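Local coordinates for enterochelin esterase (Salmonella enterica subsp. enterica serovar Typhimurium, PDB 3MGA), which probably hydrolyses the ester bonds of ferric enterobactin, a triscatecholate siderophore, with an alpha/beta-hydrolase-type domain, so that the bound iron can be released, at residues V189-T194 / A272-S277; F212-M217 / Y237-A242; A362-L367 / Q372-R377. All coordinates share one frame; numbering follows the deposited sequence.

Contact 1 of 3, residues V189-T194 / A272-S277; sequences VWILTT and AVTPFS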
loop_
_atom_site.group_PDB
_atom_site.type_symbol
_atom_site.label_atom_id
_atom_site.label_comp_id
_atom_site.label_asym_id
_atom_site.label_seq_id
_atom_site.Cartn_x
_atom_site.Cartn_y
_atom_site.Cartn_z
ATOM N N VAL A 189 9.917 15.344 7.807
ATOM C CA VAL A 189 9.481 15.455 6.425
ATOM C C VAL A 189 10.736 15.241 5.560
ATOM O O VAL A 189 11.839 15.694 5.914
ATOM C CB VAL A 189 8.812 16.802 6.111
ATOM C CG1 VAL A 189 7.523 16.961 6.934
ATOM C CG2 VAL A 189 9.783 17.969 6.360
ATOM N N TRP A 190 10.588 14.514 4.463
ATOM C CA TRP A 190 11.711 14.264 3.573
ATOM C C TRP A 190 11.530 15.026 2.266
ATOM O O TRP A 190 10.419 15.181 1.774
ATOM C CB TRP A 190 11.850 12.778 3.281
ATOM C CG TRP A 190 12.295 11.932 4.429
ATOM C CD1 TRP A 190 13.569 11.503 4.679
ATOM C CD2 TRP A 190 11.474 11.362 5.456
ATOM N NE1 TRP A 190 13.593 10.705 5.802
ATOM C CE2 TRP A 190 12.321 10.612 6.301
ATOM C CE3 TRP A 190 10.110 11.408 5.745
ATOM C CZ2 TRP A 190 11.846 9.927 7.411
ATOM C CZ3 TRP A 190 9.639 10.728 6.853
ATOM C CH2 TRP A 190 10.504 9.998 7.669
ATOM N N ILE A 191 12.627 15.501 1.695
ATOM C CA ILE A 191 12.556 16.250 0.454
ATOM C C ILE A 191 13.488 15.676 -0.590
ATOM O O ILE A 191 14.685 15.590 -0.369
ATOM C CB ILE A 191 12.944 17.725 0.656
ATOM C CG1 ILE A 191 12.028 18.403 1.670
ATOM C CG2 ILE A 191 12.864 18.483 -0.669
ATOM C CD1 ILE A 191 12.403 19.872 1.932
ATOM N N LEU A 192 12.936 15.287 -1.727
ATOM C CA LEU A 192 13.739 14.796 -2.836
ATOM C C LEU A 192 13.443 15.653 -4.059
ATOM O O LEU A 192 12.292 15.924 -4.349
ATOM C CB LEU A 192 13.412 13.339 -3.176
ATOM C CG LEU A 192 14.170 12.797 -4.396
ATOM C CD1 LEU A 192 15.642 12.646 -4.052
ATOM C CD2 LEU A 192 13.596 11.468 -4.860
ATOM N N THR A 193 14.486 16.082 -4.759
ATOM C CA THR A 193 14.333 16.855 -5.982
ATOM C C THR A 193 14.945 16.010 -7.096
ATOM O O THR A 193 15.989 15.397 -6.895
ATOM C CB THR A 193 15.066 18.207 -5.911
ATOM O OG1 THR A 193 16.470 17.982 -5.783
ATOM C CG2 THR A 193 14.577 19.031 -4.736
ATOM N N THR A 194 14.314 15.977 -8.263
ATOM C CA THR A 194 14.820 15.172 -9.375
ATOM C C THR A 194 15.116 15.978 -10.643
ATOM O O THR A 194 15.188 15.422 -11.739
ATOM C CB THR A 194 13.836 14.031 -9.710
ATOM O OG1 THR A 194 12.575 14.572 -10.142
ATOM C CG2 THR A 194 13.629 13.156 -8.490
ATOM N N ALA A 272 11.154 27.663 0.847
ATOM C CA ALA A 272 12.348 28.433 1.190
ATOM C C ALA A 272 13.629 27.679 0.842
ATOM O O ALA A 272 14.651 28.299 0.578
ATOM C CB ALA A 272 12.342 28.819 2.659
ATOM N N VAL A 273 13.573 26.350 0.820
ATOM C CA VAL A 273 14.761 25.548 0.503
ATOM C C VAL A 273 14.885 25.208 -0.984
ATOM O O VAL A 273 15.996 25.147 -1.500
ATOM C CB VAL A 273 14.870 24.252 1.382
ATOM C CG1 VAL A 273 15.102 24.636 2.841
ATOM C CG2 VAL A 273 13.653 23.361 1.233
ATOM N N THR A 274 13.761 24.959 -1.654
ATOM C CA THR A 274 13.750 24.675 -3.101
ATOM C C THR A 274 12.432 25.130 -3.734
ATOM O O THR A 274 11.354 24.828 -3.215
ATOM C CB THR A 274 13.957 23.182 -3.434
ATOM O OG1 THR A 274 12.948 22.390 -2.788
ATOM C CG2 THR A 274 15.343 22.716 -3.001
ATOM N N PRO A 275 12.513 25.849 -4.862
ATOM C CA PRO A 275 11.300 26.331 -5.524
ATOM C C PRO A 275 10.427 25.240 -6.154
ATOM O O PRO A 275 10.920 24.180 -6.512
ATOM C CB PRO A 275 11.837 27.253 -6.637
ATOM C CG PRO A 275 13.289 27.461 -6.362
ATOM C CD PRO A 275 13.741 26.293 -5.549
ATOM N N PHE A 276 9.128 25.520 -6.252
ATOM C CA PHE A 276 8.159 24.623 -6.900
ATOM C C PHE A 276 6.946 25.431 -7.391
ATOM O O PHE A 276 6.673 26.527 -6.896
ATOM C CB PHE A 276 7.736 23.451 -6.003
ATOM C CG PHE A 276 7.091 23.863 -4.713
ATOM C CD1 PHE A 276 5.737 24.192 -4.670
ATOM C CD2 PHE A 276 7.824 23.881 -3.531
ATOM C CE1 PHE A 276 5.134 24.563 -3.482
ATOM C CE2 PHE A 276 7.227 24.245 -2.331
ATOM C CZ PHE A 276 5.878 24.589 -2.306
ATOM N N SER A 277 6.231 24.874 -8.365
ATOM C CA SER A 277 5.070 25.534 -8.978
ATOM C C SER A 277 3.859 25.763 -8.072
ATOM O O SER A 277 3.510 24.921 -7.226
ATOM C CB SER A 277 4.600 24.732 -10.196
ATOM O OG SER A 277 3.448 25.320 -10.780
#

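Contact 2 of 3, residues F212-M217 / Y237-A242; sequences FWAENM and YLLIDA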
loop_
_atom_site.group_PDB
_atom_site.type_symbol
_atom_site.label_atom_id
_atom_site.label_comp_id
_atom_site.label_asym_id
_atom_site.label_seq_id
_atom_site.Cartn_x
_atom_site.Cartn_y
_atom_site.Cartn_z
ATOM N N PHE A 212 7.183 5.369 5.650
ATOM C CA PHE A 212 7.228 4.097 4.944
ATOM C C PHE A 212 7.950 4.219 3.614
ATOM O O PHE A 212 8.842 3.424 3.307
ATOM C CB PHE A 212 5.801 3.597 4.696
ATOM C CG PHE A 212 5.737 2.210 4.142
ATOM C CD1 PHE A 212 5.688 1.117 4.994
ATOM C CD2 PHE A 212 5.723 1.995 2.777
ATOM C CE1 PHE A 212 5.636 -0.163 4.485
ATOM C CE2 PHE A 212 5.662 0.728 2.261
ATOM C CZ PHE A 212 5.617 -0.356 3.109
ATOM N N TRP A 213 7.566 5.223 2.826
ATOM C CA TRP A 213 8.169 5.444 1.511
ATOM C C TRP A 213 9.583 5.999 1.582
ATOM O O TRP A 213 10.246 6.124 0.557
ATOM C CB TRP A 213 7.285 6.341 0.633
ATOM C CG TRP A 213 5.912 5.786 0.466
ATOM C CD1 TRP A 213 4.751 6.308 0.960
ATOM C CD2 TRP A 213 5.561 4.564 -0.178
ATOM N NE1 TRP A 213 3.692 5.504 0.625
ATOM C CE2 TRP A 213 4.164 4.420 -0.067
ATOM C CE3 TRP A 213 6.293 3.573 -0.845
ATOM C CZ2 TRP A 213 3.478 3.326 -0.611
ATOM C CZ3 TRP A 213 5.624 2.506 -1.385
ATOM C CH2 TRP A 213 4.223 2.382 -1.265
ATOM N N ALA A 214 10.040 6.341 2.780
ATOM C CA ALA A 214 11.407 6.830 2.968
ATOM C C ALA A 214 12.300 5.778 3.635
ATOM O O ALA A 214 13.507 5.796 3.441
ATOM C CB ALA A 214 11.412 8.124 3.787
ATOM N N GLU A 215 11.714 4.855 4.396
ATOM C CA GLU A 215 12.499 3.837 5.109
ATOM C C GLU A 215 12.171 2.368 4.767
ATOM O O GLU A 215 13.058 1.621 4.340
ATOM C CB GLU A 215 12.389 4.076 6.626
ATOM C CG GLU A 215 12.868 5.492 7.040
ATOM C CD GLU A 215 12.818 5.768 8.548
ATOM O OE1 GLU A 215 12.164 5.003 9.298
ATOM O OE2 GLU A 215 13.430 6.778 8.976
ATOM N N ASN A 216 10.922 1.949 4.960
ATOM C CA ASN A 216 10.542 0.549 4.690
ATOM C C ASN A 216 10.644 0.155 3.219
ATOM O O ASN A 216 11.101 -0.934 2.881
ATOM C CB ASN A 216 9.119 0.262 5.162
ATOM C CG ASN A 216 8.900 0.629 6.608
ATOM O OD1 ASN A 216 9.162 1.753 7.008
ATOM N ND2 ASN A 216 8.372 -0.305 7.390
HETATM N N MSE A 217 10.247 1.064 2.347
HETATM C CA MSE A 217 10.265 0.795 0.926
HETATM C C MSE A 217 10.615 2.108 0.224
HETATM O O MSE A 217 9.743 2.775 -0.333
HETATM C CB MSE A 217 8.888 0.243 0.571
HETATM C CG MSE A 217 8.686 -0.253 -0.815
HETATM SE SE MSE A 217 7.061 -1.340 -0.818
HETATM C CE MSE A 217 7.737 -2.862 0.161
ATOM N N TYR A 237 9.660 16.234 -4.346
ATOM C CA TYR A 237 8.875 15.264 -3.576
ATOM C C TYR A 237 8.937 15.510 -2.067
ATOM O O TYR A 237 10.013 15.600 -1.500
ATOM C CB TYR A 237 9.359 13.850 -3.882
ATOM C CG TYR A 237 9.182 13.451 -5.326
ATOM C CD1 TYR A 237 8.002 12.861 -5.766
ATOM C CD2 TYR A 237 10.186 13.664 -6.250
ATOM C CE1 TYR A 237 7.833 12.495 -7.089
ATOM C CE2 TYR A 237 10.029 13.297 -7.573
ATOM C CZ TYR A 237 8.849 12.719 -7.987
ATOM O OH TYR A 237 8.693 12.361 -9.303
ATOM N N LEU A 238 7.766 15.601 -1.429
ATOM C CA LEU A 238 7.662 15.830 0.002
ATOM C C LEU A 238 7.007 14.646 0.727
ATOM O O LEU A 238 5.812 14.404 0.585
ATOM C CB LEU A 238 6.846 17.085 0.239
ATOM C CG LEU A 238 6.664 17.544 1.674
ATOM C CD1 LEU A 238 8.022 17.793 2.325
ATOM C CD2 LEU A 238 5.811 18.795 1.697
ATOM N N LEU A 239 7.789 13.901 1.501
ATOM C CA LEU A 239 7.241 12.771 2.247
ATOM C C LEU A 239 6.977 13.206 3.666
ATOM O O LEU A 239 7.892 13.673 4.346
ATOM C CB LEU A 239 8.177 11.569 2.216
ATOM C CG LEU A 239 8.217 10.751 0.922
ATOM C CD1 LEU A 239 8.502 11.593 -0.301
ATOM C CD2 LEU A 239 9.269 9.657 1.085
ATOM N N ILE A 240 5.729 13.059 4.116
ATOM C CA ILE A 240 5.368 13.480 5.466
ATOM C C ILE A 240 5.172 12.295 6.407
ATOM O O ILE A 240 4.438 11.363 6.107
ATOM C CB ILE A 240 4.100 14.344 5.477
ATOM C CG1 ILE A 240 4.204 15.480 4.453
ATOM C CG2 ILE A 240 3.866 14.909 6.874
ATOM C CD1 ILE A 240 2.963 16.346 4.402
ATOM N N ASP A 241 5.834 12.355 7.554
ATOM C CA ASP A 241 5.750 11.308 8.569
ATOM C C ASP A 241 4.393 11.399 9.241
ATOM O O ASP A 241 3.989 12.486 9.678
ATOM C CB ASP A 241 6.854 11.534 9.608
ATOM C CG ASP A 241 6.985 10.406 10.604
ATOM O OD1 ASP A 241 6.202 9.444 10.568
ATOM O OD2 ASP A 241 7.902 10.486 11.442
ATOM N N ALA A 242 3.684 10.273 9.301
ATOM C CA ALA A 242 2.380 10.209 9.962
ATOM C C ALA A 242 2.562 10.113 11.482
ATOM O O ALA A 242 1.585 10.191 12.234
ATOM C CB ALA A 242 1.569 9.011 9.452
#

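Contact 3 of 3, residues A362-L367 / Q372-R377; sequences ALYAQL and QSIFWR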
loop_
_atom_site.group_PDB
_atom_site.type_symbol
_atom_site.label_atom_id
_atom_site.label_comp_id
_atom_site.label_asym_id
_atom_site.label_seq_id
_atom_site.Cartn_x
_atom_site.Cartn_y
_atom_site.Cartn_z
ATOM N N ALA A 362 -18.458 3.074 -5.455
ATOM C CA ALA A 362 -19.534 4.004 -5.112
ATOM C C ALA A 362 -19.003 5.428 -5.173
ATOM O O ALA A 362 -19.691 6.331 -5.653
ATOM C CB ALA A 362 -20.090 3.702 -3.730
ATOM N N LEU A 363 -17.777 5.630 -4.689
ATOM C CA LEU A 363 -17.173 6.955 -4.720
ATOM C C LEU A 363 -17.019 7.408 -6.161
ATOM O O LEU A 363 -17.320 8.551 -6.485
ATOM C CB LEU A 363 -15.813 6.976 -4.017
ATOM C CG LEU A 363 -15.086 8.326 -4.077
ATOM C CD1 LEU A 363 -15.987 9.453 -3.567
ATOM C CD2 LEU A 363 -13.799 8.279 -3.308
ATOM N N TYR A 364 -16.560 6.498 -7.022
ATOM C CA TYR A 364 -16.368 6.799 -8.440
ATOM C C TYR A 364 -17.672 7.222 -9.116
ATOM O O TYR A 364 -17.707 8.224 -9.826
ATOM C CB TYR A 364 -15.776 5.597 -9.180
ATOM C CG TYR A 364 -15.610 5.854 -10.661
ATOM C CD1 TYR A 364 -14.440 6.416 -11.164
ATOM C CD2 TYR A 364 -16.642 5.565 -11.556
ATOM C CE1 TYR A 364 -14.288 6.668 -12.521
ATOM C CE2 TYR A 364 -16.505 5.816 -12.915
ATOM C CZ TYR A 364 -15.320 6.367 -13.391
ATOM O OH TYR A 364 -15.176 6.615 -14.740
ATOM N N ALA A 365 -18.736 6.457 -8.899
ATOM C CA ALA A 365 -20.036 6.768 -9.498
ATOM C C ALA A 365 -20.524 8.155 -9.081
ATOM O O ALA A 365 -21.022 8.909 -9.906
ATOM C CB ALA A 365 -21.061 5.711 -9.124
ATOM N N GLN A 366 -20.358 8.481 -7.802
ATOM C CA GLN A 366 -20.785 9.770 -7.251
ATOM C C GLN A 366 -20.126 10.983 -7.900
ATOM O O GLN A 366 -20.810 11.864 -8.426
ATOM C CB GLN A 366 -20.512 9.814 -5.741
ATOM C CG GLN A 366 -21.426 8.925 -4.897
ATOM C CD GLN A 366 -22.862 9.429 -4.840
ATOM O OE1 GLN A 366 -23.155 10.566 -5.218
ATOM N NE2 GLN A 366 -23.760 8.586 -4.347
ATOM N N LEU A 367 -18.802 11.030 -7.860
ATOM C CA LEU A 367 -18.069 12.174 -8.404
ATOM C C LEU A 367 -17.882 12.171 -9.925
ATOM O O LEU A 367 -17.638 13.230 -10.511
ATOM C CB LEU A 367 -16.716 12.331 -7.694
ATOM C CG LEU A 367 -15.730 11.167 -7.708
ATOM C CD1 LEU A 367 -15.340 10.802 -9.125
ATOM C CD2 LEU A 367 -14.499 11.526 -6.887
ATOM N N GLN A 372 -14.363 17.004 -14.358
ATOM C CA GLN A 372 -13.089 16.549 -13.809
ATOM C C GLN A 372 -12.589 15.292 -14.531
ATOM O O GLN A 372 -13.372 14.540 -15.122
ATOM C CB GLN A 372 -13.188 16.294 -12.297
ATOM C CG GLN A 372 -13.955 15.038 -11.888
ATOM C CD GLN A 372 -15.405 15.030 -12.319
ATOM O OE1 GLN A 372 -15.941 13.981 -12.684
ATOM N NE2 GLN A 372 -16.050 16.194 -12.294
ATOM N N SER A 373 -11.279 15.080 -14.469
ATOM C CA SER A 373 -10.635 13.930 -15.101
ATOM C C SER A 373 -10.366 12.865 -14.036
ATOM O O SER A 373 -9.564 13.084 -13.141
ATOM C CB SER A 373 -9.325 14.375 -15.748
ATOM O OG SER A 373 -9.549 15.470 -16.621
ATOM N N ILE A 374 -11.051 11.727 -14.135
ATOM C CA ILE A 374 -10.918 10.630 -13.170
ATOM C C ILE A 374 -10.335 9.390 -13.834
ATOM O O ILE A 374 -10.804 8.976 -14.885
ATOM C CB ILE A 374 -12.294 10.200 -12.609
ATOM C CG1 ILE A 374 -13.121 11.401 -12.151
ATOM C CG2 ILE A 374 -12.109 9.203 -11.459
ATOM C CD1 ILE A 374 -12.540 12.134 -10.967
ATOM N N PHE A 375 -9.319 8.798 -13.216
ATOM C CA PHE A 375 -8.686 7.586 -13.736
ATOM C C PHE A 375 -8.970 6.411 -12.814
ATOM O O PHE A 375 -8.393 6.317 -11.744
ATOM C CB PHE A 375 -7.173 7.761 -13.821
ATOM C CG PHE A 375 -6.736 8.878 -14.709
ATOM C CD1 PHE A 375 -6.575 10.159 -14.203
ATOM C CD2 PHE A 375 -6.466 8.650 -16.048
ATOM C CE1 PHE A 375 -6.165 11.190 -15.017
ATOM C CE2 PHE A 375 -6.054 9.674 -16.869
ATOM C CZ PHE A 375 -5.905 10.946 -16.359
ATOM N N TRP A 376 -9.851 5.509 -13.224
ATOM C CA TRP A 376 -10.164 4.339 -12.410
ATOM C C TRP A 376 -9.158 3.219 -12.702
ATOM O O TRP A 376 -8.952 2.860 -13.855
ATOM C CB TRP A 376 -11.599 3.863 -12.675
ATOM C CG TRP A 376 -11.964 2.656 -11.891
ATOM C CD1 TRP A 376 -11.972 1.371 -12.331
ATOM C CD2 TRP A 376 -12.336 2.612 -10.507
ATOM N NE1 TRP A 376 -12.339 0.523 -11.312
ATOM C CE2 TRP A 376 -12.567 1.257 -10.181
ATOM C CE3 TRP A 376 -12.506 3.584 -9.516
ATOM C CZ2 TRP A 376 -12.965 0.848 -8.910
ATOM C CZ3 TRP A 376 -12.898 3.175 -8.244
ATOM C CH2 TRP A 376 -13.125 1.815 -7.955
ATOM N N ARG A 377 -8.536 2.681 -11.656
ATOM C CA ARG A 377 -7.555 1.604 -11.808
ATOM C C ARG A 377 -7.834 0.447 -10.841
ATOM O O ARG A 377 -7.738 0.607 -9.628
ATOM C CB ARG A 377 -6.128 2.140 -11.607
ATOM C CG ARG A 377 -5.645 3.121 -12.704
ATOM C CD ARG A 377 -5.630 2.438 -14.081
ATOM N NE ARG A 377 -5.117 3.277 -15.166
ATOM C CZ ARG A 377 -5.861 4.093 -15.908
ATOM N NH1 ARG A 377 -7.162 4.217 -15.676
ATOM N NH2 ARG A 377 -5.297 4.804 -16.873
#

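Contact 1 of 3, residues V189-T194 / A272-S277
I191 and V273 form the tighter half of this contact. It joins an antiparallel strand near the margin of the alpha/beta-hydrolase sheet, 185-193, to residues 272-277, which carry the chain out of helix 256-273. The methyl I191 CD1 lies 3.8 Å from V273 CG2, a van der Waals distance, and the two side chains run obliquely across one another. I191 reaches that far because its chain is fully extended: CD1 is anti to CA about the CB-CG1 bond (chi2 179°), and the terminal carbon is carried out from the strand. The same residue also rests on L238 of the neighbouring strand 236-240, which places it in the interior.

V273, by contrast, is exposed while I191 is buried, so the contact has a solvent side at V273. The looser half lies one strand repeat further on. Alternate residues of the strand face the same way, so T193 follows I191, and its methyl meets that of T274 tip to tip, with 4.1 Å between T193 CG2 and T274 CG2. Both threonines turn the hydroxyl between backbone N and carbonyl carbon (chi1 64° in T193 and 57° in T274), which leaves the methyls to face each other. Their CA atoms are the nearest across the two segments, at 8.4 Å, too far for backbone pairing, and no hydrogen bond links the segments. The total buried surface is accordingly small, 120 Å².

Around this side, T193 touches S171 and T274 touches R202; R202 also donates from NH1 to P275 O. Strand and helix exit thus meet mainly through methyl groups. T274 OG1 is buried without a polar partner in the model; the methyl T193 CG2 is nearest to it on the strand, at 4.2 Å, with I191 CG2 at 4.4 Å.

Contact 2 of 3, residues F212-M217 / Y237-A242
F212 O, in the turn that carries W213 and A214 on the side of L239, accepts M217 N at 2.9 Å and, weakly, E215 N at 3.4 Å. The five-residue spacing of the stronger bond marks a wider, pi-type turn in helix 210-216, which packs on strand 236-240 of the alpha/beta-hydrolase sheet.

Across the contact one methyl does the touching. L239 CD2 lies 3.8 Å from A214 CB and 3.9 Å from W213 CB, and it also approaches W213 O at 3.7 Å, so it meets both side-chain carbons and the peptide between them. CD2 is the extended branch of L239, anti to CA, since chi2 (54°) turns CD1 aside.

W213 starts toward the strand, but its indole leads away, and NE1 donates to Q288 OE1, within a sequence that fits a nucleophile elbow. R188 makes salt bridges to both E215 OE2 and D241 OD2, a charged bridge between the segments beside the apolar contact. On one face of the indole, F212 CD2 sits 3.8 Å above the plane of the W213 ring, over its centre.

Contact 3 of 3, residues A362-L367 / Q372-R377
The last beta-alpha-beta unit of the hydrolase sheet, strand 344-350, helix 354-367 and strand 373-379, is closed by this contact, in which Y364 and L367 of the helix pack on I374 and W376 of an edge strand, 373-379. The short helix and strand segments run nearly antiparallel, with 159° between their directions and a closest axis approach of 10.5 Å, so side chains must bridge the gap.

I374 touches both helix side chains, with a different branch for each. Its CG2 methyl meets Y364 CE1 at 3.5 Å, the two side chains sliding past each other in opposite directions, while I374 CD1 meets L367 CD1 at 3.6 Å in an oblique crossing. L367 leaves its CA at an angle to the strand, but CG turned between backbone N and carbonyl carbon (chi1 58°) swings the end of the chain closer.

One strand repeat on, W376 takes the next position along Y364. W376 CE3 lies 3.8 Å from Y364 CD1, and the phenol and the six-membered indole ring have centroids 5.5 Å apart with planes at 65°, an oblique pairing. W376 further touches F357, N360 and Q361, extending the cover along the same helix.

At the turn, Q372 OE1 and L367 O are modelled 2.9 Å apart, a doubtful approach because both are acceptors. The glutamine amide is held by others: NE2 donates to T369 OG1 and to A340 O. With no hydrogen bond crossing between the segments and 276 Å² buried, mostly by hydrocarbon and ring surfaces, the contact is essentially apolar, and the polar bonds of Q372 go to T369 in the connecting turn and to the backbone of A340.

From the N terminus, strand 185-193 comes first and opens contact 1, whose partner 272-277 arrives 78 residues later. Contact 2 begins and ends within that loop, tying helix 210-216 to strand 236-240. The two strands are antiparallel sheet neighbours: L192 O and Y237 N, at 2.6 Å, are probably hydrogen-bonded. Alternation along them separates the contacts, with I191 facing the helix 256-273 side and W190 the other, where W190 CD2 lies 3.6 Å from A214 CB. Contact 3 follows in series, closing a short turn at the far edge strand 373-379. Its nearest atoms are about 17 Å from contact 1 and about 15 Å from contact 2, and the shared sheet relates them.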